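Local coordinates for GDSL-like protein (Roseburia intestinalis L1-82, PDB 6HH9), which removes acetyl groups from acetylated mannans as a two-domain esterase of the GDSL (SGNH-hydrolase) family, at the beta-D-mannopyranose site. Residues are numbered along the deposited sequence; one frame, centred on the assembly and turned at random.

The beta-D-mannopyranose site. Residues 41, 46-47, 80-81, 109-110, 144, 190, 192-193, 324, 326. With BMA (beta-D-mannopyranose), chain B; BMA (beta-D-mannopyranose), chain C; BMA (beta-D-mannopyranose), chain D; BMA (beta-D-mannopyranose), chain E.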
loop_
_atom_site.group_PDB
_atom_site.type_symbol
_atom_site.label_atom_id
_atom_site.label_comp_id
_atom_site.label_asym_id
_atom_site.label_seq_id
_atom_site.Cartn_x
_atom_site.Cartn_y
_atom_site.Cartn_z
ATOM N N SER A 41 -6.144 3.308 2.996
ATOM C CA SER A 41 -6.868 4.304 3.803
ATOM C C SER A 41 -7.385 3.669 5.098
ATOM O O SER A 41 -7.360 4.290 6.179
ATOM C CB SER A 41 -7.979 4.941 2.988
ATOM O OG SER A 41 -8.255 4.169 1.808
ATOM N N SER A 46 -8.745 5.875 8.621
ATOM C CA SER A 46 -10.020 6.286 8.054
ATOM C C SER A 46 -11.025 5.147 8.198
ATOM O O SER A 46 -10.760 4.043 7.733
ATOM C CB SER A 46 -9.839 6.681 6.617
ATOM O OG SER A 46 -9.278 7.983 6.518
ATOM N N LEU A 47 -12.184 5.395 8.821
ATOM C CA LEU A 47 -12.669 6.715 9.193
ATOM C C LEU A 47 -12.980 6.727 10.699
ATOM O O LEU A 47 -14.043 7.176 11.131
ATOM C CB LEU A 47 -13.917 6.999 8.349
ATOM C CG LEU A 47 -13.942 8.279 7.512
ATOM C CD1 LEU A 47 -12.566 8.885 7.278
ATOM C CD2 LEU A 47 -14.636 8.024 6.179
ATOM N N GLY A 80 -3.441 6.530 2.624
ATOM C CA GLY A 80 -4.732 6.520 1.936
ATOM C C GLY A 80 -4.586 6.664 0.428
ATOM O O GLY A 80 -3.759 7.418 -0.054
ATOM N N GLY A 81 -5.392 5.890 -0.298
ATOM C CA GLY A 81 -5.533 5.996 -1.733
ATOM C C GLY A 81 -4.311 5.505 -2.479
ATOM O O GLY A 81 -4.033 6.007 -3.568
ATOM N N VAL A 109 -8.749 -3.405 -1.258
ATOM C CA VAL A 109 -9.743 -2.455 -1.824
ATOM C C VAL A 109 -9.044 -1.231 -2.412
ATOM O O VAL A 109 -9.693 -0.227 -2.648
ATOM C CB VAL A 109 -10.826 -2.011 -0.821
ATOM C CG1 VAL A 109 -11.799 -3.143 -0.510
ATOM C CG2 VAL A 109 -10.251 -1.396 0.451
ATOM N N ASN A 110 -7.735 -1.323 -2.657
ATOM C CA ASN A 110 -6.995 -0.233 -3.317
ATOM C C ASN A 110 -6.463 -0.732 -4.661
ATOM O O ASN A 110 -6.568 -0.047 -5.658
ATOM C CB ASN A 110 -5.886 0.330 -2.431
ATOM C CG ASN A 110 -6.421 1.304 -1.407
ATOM O OD1 ASN A 110 -6.546 0.973 -0.236
ATOM N ND2 ASN A 110 -6.752 2.504 -1.848
ATOM N N PHE A 144 -15.495 -3.828 -0.465
ATOM C CA PHE A 144 -16.422 -2.749 -0.801
ATOM C C PHE A 144 -17.842 -3.171 -0.399
ATOM O O PHE A 144 -18.355 -4.153 -0.919
ATOM C CB PHE A 144 -16.383 -2.462 -2.306
ATOM C CG PHE A 144 -15.244 -1.594 -2.761
ATOM C CD1 PHE A 144 -15.362 -0.215 -2.762
ATOM C CD2 PHE A 144 -14.057 -2.161 -3.197
ATOM C CE1 PHE A 144 -14.308 0.582 -3.171
ATOM C CE2 PHE A 144 -13.004 -1.367 -3.619
ATOM C CZ PHE A 144 -13.131 0.001 -3.605
ATOM N N ASP A 190 -19.572 5.551 3.992
ATOM C CA ASP A 190 -19.363 5.699 2.540
ATOM C C ASP A 190 -19.149 4.344 1.837
ATOM O O ASP A 190 -18.792 4.324 0.661
ATOM C CB ASP A 190 -18.141 6.576 2.288
ATOM C CG ASP A 190 -16.888 5.946 2.872
ATOM O OD1 ASP A 190 -17.020 4.840 3.454
ATOM O OD2 ASP A 190 -15.799 6.548 2.740
ATOM N N LEU A 192 -16.934 1.986 2.176
ATOM C CA LEU A 192 -15.539 1.557 1.966
ATOM C C LEU A 192 -14.769 1.678 3.287
ATOM O O LEU A 192 -14.192 0.706 3.764
ATOM C CB LEU A 192 -14.941 2.414 0.842
ATOM C CG LEU A 192 -13.431 2.333 0.612
ATOM C CD1 LEU A 192 -12.940 0.900 0.476
ATOM C CD2 LEU A 192 -13.044 3.118 -0.629
ATOM N N HIS A 193 -14.794 2.880 3.871
ATOM C CA HIS A 193 -14.101 3.207 5.107
ATOM C C HIS A 193 -14.970 2.834 6.292
ATOM O O HIS A 193 -16.071 3.361 6.434
ATOM C CB HIS A 193 -13.753 4.696 5.162
ATOM C CG HIS A 193 -12.907 5.096 4.014
ATOM N ND1 HIS A 193 -13.449 5.402 2.788
ATOM C CD2 HIS A 193 -11.567 5.142 3.874
ATOM C CE1 HIS A 193 -12.477 5.669 1.943
ATOM N NE2 HIS A 193 -11.306 5.508 2.585
ATOM N N GLU A 324 -12.481 13.493 -9.183
ATOM C CA GLU A 324 -13.172 12.986 -7.976
ATOM C C GLU A 324 -13.112 14.089 -6.928
ATOM O O GLU A 324 -12.338 15.013 -7.102
ATOM C CB GLU A 324 -12.548 11.676 -7.487
ATOM C CG GLU A 324 -12.697 10.530 -8.466
ATOM C CD GLU A 324 -12.088 9.199 -8.037
ATOM O OE1 GLU A 324 -12.224 8.834 -6.841
ATOM O OE2 GLU A 324 -11.509 8.507 -8.913
ATOM N N TRP A 326 -13.324 13.747 -3.153
ATOM C CA TRP A 326 -13.189 13.308 -1.755
ATOM C C TRP A 326 -11.957 13.944 -1.100
ATOM O O TRP A 326 -11.879 14.043 0.120
ATOM C CB TRP A 326 -13.135 11.773 -1.668
ATOM C CG TRP A 326 -12.099 11.126 -2.538
ATOM C CD1 TRP A 326 -12.306 10.533 -3.749
ATOM C CD2 TRP A 326 -10.692 10.980 -2.262
ATOM N NE1 TRP A 326 -11.127 10.039 -4.244
ATOM C CE2 TRP A 326 -10.123 10.296 -3.354
ATOM C CE3 TRP A 326 -9.863 11.342 -1.198
ATOM C CZ2 TRP A 326 -8.770 9.968 -3.409
ATOM C CZ3 TRP A 326 -8.525 11.025 -1.252
ATOM C CH2 TRP A 326 -7.985 10.356 -2.349
HETATM C C1 BMA B . -7.766 14.161 7.983
HETATM C C2 BMA B . -6.944 14.037 6.702
HETATM C C3 BMA B . -7.818 13.532 5.550
HETATM C C4 BMA B . -8.588 12.250 5.924
HETATM C C5 BMA B . -9.232 12.386 7.302
HETATM C C6 BMA B . -9.829 11.052 7.728
HETATM O O1 BMA B . -6.935 14.647 9.046
HETATM O O2 BMA B . -5.832 13.143 6.897
HETATM O O3 BMA B . -6.981 13.361 4.395
HETATM O O4 BMA B . -9.679 12.047 5.014
HETATM O O5 BMA B . -8.305 12.869 8.297
HETATM O O6 BMA B . -10.533 11.292 8.946
HETATM C C1 BMA C . -9.681 10.797 4.317
HETATM C C2 BMA C . -10.971 10.646 3.512
HETATM C C3 BMA C . -10.990 9.267 2.844
HETATM C C4 BMA C . -9.752 9.117 1.960
HETATM C C5 BMA C . -8.504 9.422 2.778
HETATM C C6 BMA C . -7.227 9.370 1.951
HETATM O O2 BMA C . -11.028 11.678 2.518
HETATM O O3 BMA C . -12.216 9.029 2.119
HETATM O O4 BMA C . -9.622 7.764 1.510
HETATM O O5 BMA C . -8.585 10.712 3.405
HETATM O O6 BMA C . -6.152 9.262 2.885
HETATM C C1 BMA D . -9.915 7.604 0.113
HETATM C C2 BMA D . -9.231 6.333 -0.443
HETATM C C3 BMA D . -9.533 6.140 -1.924
HETATM C C4 BMA D . -11.040 6.296 -2.184
HETATM C C5 BMA D . -11.627 7.552 -1.498
HETATM C C6 BMA D . -13.145 7.662 -1.639
HETATM O O2 BMA D . -9.592 5.124 0.262
HETATM O O3 BMA D . -9.042 4.844 -2.298
HETATM O O4 BMA D . -11.319 6.370 -3.596
HETATM O O5 BMA D . -11.330 7.612 -0.101
HETATM O O6 BMA D . -13.763 6.941 -0.580
HETATM C C1 BMA E . -11.927 5.166 -4.106
HETATM C C2 BMA E . -12.669 5.503 -5.391
HETATM C C3 BMA E . -13.289 4.295 -6.103
HETATM C C4 BMA E . -12.251 3.189 -6.277
HETATM C C5 BMA E . -11.432 2.987 -4.989
HETATM C C6 BMA E . -10.212 2.119 -5.313
HETATM O O2 BMA E . -11.730 6.116 -6.271
HETATM O O3 BMA E . -13.760 4.709 -7.405
HETATM O O4 BMA E . -12.836 1.933 -6.719
HETATM O O5 BMA E . -10.936 4.181 -4.367
HETATM O O6 BMA E . -9.091 2.961 -5.541
HETATM O O HOH W 1 -12.293 5.978 -9.221
HETATM O O HOH W 2 -6.558 7.768 5.372
#
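Four mannose units of co-crystallised mannopentaose cross the active site of this SGNH (GDSL-family) esterase, whose nucleophile Ser41, Asp190 and His193 form the catalytic triad. The chain D sugar sits deepest: Ser41 CB lies 3.9 Å from its C2, and the imidazole edge of His193 faces C2 in plane. NE2 and the 2-hydroxyl O2 share a bent hydrogen bond (2.9 Å, 132° at H), so O2, a possible acetyl position, lies beside the nucleophile. Gly81 and Asn110 are the expected oxyanion-hole residues; Asn110 ND2 is 3.3 Å from O3 of this sugar. Trp326 CG stands in the crowded position between backbone N and carbonyl carbon (chi1 53°), presenting the indole face: C5 lies 3.5 Å from the centroid of the five-membered ring and C1 over the six-membered ring, while CZ3 reaches C6 of the chain C unit. An alanine here would remove this CH-pi platform and would probably leave the chain D sugar less firmly held over the triad. Glu324 OE1 takes the hydroxyl O2 of the chain E sugar on its syn lone pair at 2.8 Å, and water 1 links OE2 to O2 and O3. Phe144 turns its ring edge, through CZ, to C5 of that sugar. Toward the opposite end, water 2 joins Ser46 OG to the chain C O6. Behind the first shell, Trp326 NE1 donates in its ring plane to Glu324 OE1. Asp190 OD2 accepts His193 ND1 at 2.6 Å, 26° out of the imidazole plane; OD1 accepts the backbone N of His193 on its syn lone pair and that of Leu192 from above the carboxylate plane, holding Asp190 to orient His193, the general base.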